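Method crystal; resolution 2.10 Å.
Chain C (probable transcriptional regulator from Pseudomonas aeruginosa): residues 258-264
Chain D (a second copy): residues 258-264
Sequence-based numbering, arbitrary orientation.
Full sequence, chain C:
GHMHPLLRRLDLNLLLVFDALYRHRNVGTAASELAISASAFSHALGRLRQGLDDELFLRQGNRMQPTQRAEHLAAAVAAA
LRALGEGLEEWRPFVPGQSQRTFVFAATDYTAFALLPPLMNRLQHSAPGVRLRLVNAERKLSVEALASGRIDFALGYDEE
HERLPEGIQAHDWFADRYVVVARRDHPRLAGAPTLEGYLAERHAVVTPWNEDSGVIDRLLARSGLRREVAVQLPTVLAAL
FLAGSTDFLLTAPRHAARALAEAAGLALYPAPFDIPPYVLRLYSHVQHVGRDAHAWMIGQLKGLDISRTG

Chain C (258-264) RALAEAA
Chain D 258-264: RALAEAA

Small residues let helices approach closely, and the contact between two copies of a probable transcriptional regulator from Pseudomonas aeruginosa is a compact example. Residues 258-264 of each chain are helical and continue a helix that begins earlier. Most phi/psi pairs lie near -60/-40, but residue 260 relaxes to -107/3 in chain C and -101/-2 in chain D, and residue 264 to -100/-1 and -94/-17. C:Ala264 N donates to C:Leu260 O and D:Ala264 N to D:Leu260 O, both at 2.9 Å, which closes a turn from residue 260 to residue 264 in each chain. A weak bond of 3.3 Å runs from D:Ala261 N to D:Arg258 O, whereas the chain C helix is kinked where the N atoms of C:Glu262 and C:Ala263 lack a bond to the preceding turn.

The axes approach to 8.7 Å, with 128° between their N-to-C directions, so the helices cross obliquely with their directions more opposed than aligned. The register is set by C:Ala263 and D:Ala263, whose CA atoms lie 6.0 Å apart. The two stretches bury 167 Å² in all, a small patch drawn from C:Ala259, C:Leu260, C:Ala263, D:Ala259, D:Leu260 and D:Ala263.

Apolar packing begins at this pair. C:Ala263 and D:Ala263 both direct CA-to-CB toward the opposing stretch, and their CB atoms meet at 3.9 Å; a methyl group fills the gap while leaving the backbones near one another. Each methyl also rests on a carbonyl of the other helix: C:Ala259 O lies 3.6 Å from D:Ala263 CB, and D:Ala259 O lies 3.7 Å from C:Ala263 CB. C:Ala259 and D:Ala259 set their own CB sideways, and what they bring to these contacts is the backbone oxygen.

The leucines extend the apolar surface. C:Leu260 and D:Leu260 leave the backbone sideways, yet their ends come nearer the partner, and both are buried, as suits a branched hydrocarbon side chain. C:Leu260 is mt (chi1 -74°, chi2 -172°), placing CD2 4.2 Å from D:Ala263 CB and 4.5 Å from D:Leu260 CG. D:Leu260 keeps chi1 in m, at -80°, but turns chi2 to p, at 48°, so the near-symmetric backbones carry different leucine rotamers.

No direct hydrogen bond crosses the contact; the polar links are made by two waters, each donating to one carbonyl of each chain. Water 1 reaches C:Ala259 O at 3.0 Å and D:Ala263 O at 2.7 Å, and water 2 repeats the arrangement with C:Ala263 O at 2.6 Å and D:Ala259 O at 3.1 Å. The carbonyls of C:Ala259 and D:Ala259 thus receive a water as well as touching a methyl.

Charged side chains take no part in the contact. C:Arg258 and D:Arg258 are exposed and out of reach, with chi1 in m. C:Glu262 and D:Glu262 are also exposed and m at chi1 and chi2; although their CA-to-CB bonds point toward the partner, C:Glu262 CB comes no nearer than 6.4 Å, to D:Ala263 CB, and D:Glu262 CB no nearer than 6.5 Å, to C:Ala263 CB, leaving the alanines to make the close approach. The end of D:Glu262 leads away, its OE2 hydrogen-bonded elsewhere in the structure.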

ATOM      1  N   ARG C 258     -28.393  19.594  20.115  1.00 31.44           N
ATOM      2  CA  ARG C 258     -28.546  20.591  21.217  1.00 33.32           C
ATOM      3  C   ARG C 258     -27.475  21.650  21.272  1.00 32.34           C
ATOM      4  O   ARG C 258     -27.794  22.787  21.517  1.00 33.52           O
ATOM      5  CB  ARG C 258     -28.582  19.922  22.573  1.00 35.42           C
ATOM      6  CG  ARG C 258     -29.824  19.125  22.804  1.00 40.37           C
ATOM      7  CD  ARG C 258     -29.785  18.464  24.188  1.00 48.51           C
ATOM      8  NE  ARG C 258     -30.768  19.141  25.024  1.00 63.52           N
ATOM      9  CZ  ARG C 258     -30.551  20.255  25.734  1.00 68.92           C
ATOM     10  NH1 ARG C 258     -31.556  20.781  26.429  1.00 70.29           N
ATOM     11  NH2 ARG C 258     -29.338  20.833  25.775  1.00 71.23           N
ATOM     12  N   ALA C 259     -26.212  21.290  21.059  1.00 31.32           N
ATOM     13  CA  ALA C 259     -25.111  22.276  21.022  1.00 31.01           C
ATOM     14  C   ALA C 259     -25.216  23.294  19.869  1.00 30.18           C
ATOM     15  O   ALA C 259     -24.703  24.435  19.917  1.00 30.71           O
ATOM     16  CB  ALA C 259     -23.785  21.534  20.926  1.00 32.09           C
ATOM     17  N   LEU C 260     -25.842  22.891  18.774  1.00 30.68           N
ATOM     18  CA  LEU C 260     -25.934  23.813  17.664  1.00 29.19           C
ATOM     19  C   LEU C 260     -27.334  24.400  17.441  1.00 28.77           C
ATOM     20  O   LEU C 260     -27.507  25.116  16.486  1.00 30.50           O
ATOM     21  CB  LEU C 260     -25.384  23.146  16.375  1.00 30.30           C
ATOM     22  CG  LEU C 260     -23.851  23.009  16.314  1.00 32.86           C
ATOM     23  CD1 LEU C 260     -23.385  22.514  14.907  1.00 24.11           C
ATOM     24  CD2 LEU C 260     -23.173  24.369  16.666  1.00 32.96           C
ATOM     25  N   ALA C 261     -28.315  24.077  18.285  1.00 29.62           N
ATOM     26  CA  ALA C 261     -29.728  24.444  18.031  1.00 30.96           C
ATOM     27  C   ALA C 261     -29.856  25.947  17.773  1.00 32.10           C
ATOM     28  O   ALA C 261     -30.495  26.421  16.786  1.00 32.24           O
ATOM     29  CB  ALA C 261     -30.620  23.976  19.191  1.00 30.39           C
ATOM     30  N   GLU C 262     -29.189  26.724  18.600  1.00 33.07           N
ATOM     31  CA  GLU C 262     -29.245  28.196  18.400  1.00 35.94           C
ATOM     32  C   GLU C 262     -28.390  28.713  17.285  1.00 34.29           C
ATOM     33  O   GLU C 262     -28.840  29.516  16.480  1.00 34.60           O
ATOM     34  CB  GLU C 262     -28.854  28.916  19.709  1.00 37.86           C
ATOM     35  CG  GLU C 262     -30.023  29.170  20.588  1.00 46.64           C
ATOM     36  CD  GLU C 262     -30.892  30.317  20.044  1.00 56.44           C
ATOM     37  OE1 GLU C 262     -30.379  31.189  19.268  1.00 59.59           O
ATOM     38  OE2 GLU C 262     -32.093  30.343  20.405  1.00 62.61           O
ATOM     39  N   ALA C 263     -27.136  28.303  17.283  1.00 34.13           N
ATOM     40  CA  ALA C 263     -26.196  28.701  16.218  1.00 34.13           C
ATOM     41  C   ALA C 263     -26.739  28.441  14.808  1.00 35.50           C
ATOM     42  O   ALA C 263     -26.500  29.270  13.902  1.00 35.97           O
ATOM     43  CB  ALA C 263     -24.904  27.954  16.371  1.00 33.86           C
ATOM     44  N   ALA C 264     -27.395  27.274  14.587  1.00 34.45           N
ATOM     45  CA  ALA C 264     -27.844  26.959  13.210  1.00 33.66           C
ATOM     46  C   ALA C 264     -29.344  27.254  13.013  1.00 32.66           C
ATOM     47  O   ALA C 264     -29.863  27.036  11.914  1.00 34.44           O
ATOM     48  CB  ALA C 264     -27.536  25.523  12.850  1.00 34.06           C
TER
ATOM     49  N   ARG D 258     -17.043  32.814  13.762  1.00 33.41           N
ATOM     50  CA  ARG D 258     -18.280  33.657  14.027  1.00 35.90           C
ATOM     51  C   ARG D 258     -19.555  32.860  14.257  1.00 34.19           C
ATOM     52  O   ARG D 258     -20.362  33.162  15.158  1.00 32.86           O
ATOM     53  CB  ARG D 258     -18.561  34.642  12.885  1.00 36.72           C
ATOM     54  CG  ARG D 258     -17.404  35.519  12.518  1.00 42.86           C
ATOM     55  CD  ARG D 258     -17.648  36.920  12.912  1.00 53.54           C
ATOM     56  NE  ARG D 258     -18.798  37.493  12.207  1.00 64.09           N
ATOM     57  CZ  ARG D 258     -19.475  38.573  12.624  1.00 68.39           C
ATOM     58  NH1 ARG D 258     -19.131  39.193  13.757  1.00 69.85           N
ATOM     59  NH2 ARG D 258     -20.507  39.030  11.917  1.00 69.59           N
ATOM     60  N   ALA D 259     -19.709  31.836  13.422  1.00 33.81           N
ATOM     61  CA  ALA D 259     -20.836  30.929  13.519  1.00 33.49           C
ATOM     62  C   ALA D 259     -20.908  30.233  14.839  1.00 32.87           C
ATOM     63  O   ALA D 259     -22.007  30.022  15.335  1.00 35.36           O
ATOM     64  CB  ALA D 259     -20.786  29.908  12.374  1.00 32.21           C
ATOM     65  N   LEU D 260     -19.749  29.859  15.411  1.00 33.57           N
ATOM     66  CA  LEU D 260     -19.725  29.084  16.665  1.00 32.80           C
ATOM     67  C   LEU D 260     -19.418  29.966  17.861  1.00 32.87           C
ATOM     68  O   LEU D 260     -19.340  29.485  18.949  1.00 31.22           O
ATOM     69  CB  LEU D 260     -18.769  27.849  16.573  1.00 32.15           C
ATOM     70  CG  LEU D 260     -19.382  26.631  15.843  1.00 33.89           C
ATOM     71  CD1 LEU D 260     -20.022  27.010  14.553  1.00 36.39           C
ATOM     72  CD2 LEU D 260     -18.412  25.470  15.587  1.00 31.23           C
ATOM     73  N   ALA D 261     -19.175  31.263  17.636  1.00 35.45           N
ATOM     74  CA  ALA D 261     -18.714  32.127  18.742  1.00 35.41           C
ATOM     75  C   ALA D 261     -19.652  32.056  19.926  1.00 35.59           C
ATOM     76  O   ALA D 261     -19.209  31.778  21.013  1.00 35.19           O
ATOM     77  CB  ALA D 261     -18.422  33.619  18.263  1.00 35.84           C
ATOM     78  N   GLU D 262     -20.964  32.196  19.750  1.00 36.81           N
ATOM     79  CA  GLU D 262     -21.855  32.063  20.907  1.00 36.93           C
ATOM     80  C   GLU D 262     -22.034  30.635  21.416  1.00 37.02           C
ATOM     81  O   GLU D 262     -22.082  30.371  22.630  1.00 36.90           O
ATOM     82  CB  GLU D 262     -23.235  32.666  20.580  1.00 40.13           C
ATOM     83  CG  GLU D 262     -23.311  34.180  20.646  1.00 47.33           C
ATOM     84  CD  GLU D 262     -22.921  34.751  22.039  1.00 58.55           C
ATOM     85  OE1 GLU D 262     -23.288  34.124  23.092  1.00 60.48           O
ATOM     86  OE2 GLU D 262     -22.257  35.826  22.055  1.00 59.60           O
ATOM     87  N   ALA D 263     -22.163  29.686  20.499  1.00 35.33           N
ATOM     88  CA  ALA D 263     -22.456  28.309  20.888  1.00 34.85           C
ATOM     89  C   ALA D 263     -21.316  27.704  21.730  1.00 34.21           C
ATOM     90  O   ALA D 263     -21.561  26.905  22.639  1.00 35.37           O
ATOM     91  CB  ALA D 263     -22.680  27.431  19.571  1.00 33.86           C
ATOM     92  N   ALA D 264     -20.078  27.993  21.316  1.00 32.97           N
ATOM     93  CA  ALA D 264     -18.858  27.452  21.981  1.00 32.12           C
ATOM     94  C   ALA D 264     -18.296  28.403  23.029  1.00 32.95           C
ATOM     95  O   ALA D 264     -17.476  27.949  23.862  1.00 34.19           O
ATOM     96  CB  ALA D 264     -17.802  27.188  20.974  1.00 28.61           C
TER
HETATM   97  O   HOH W   1     -23.786  25.347  22.601  1.00 35.45           O
HETATM   98  O   HOH W   2     -24.585  31.027  13.969  1.00 46.45           O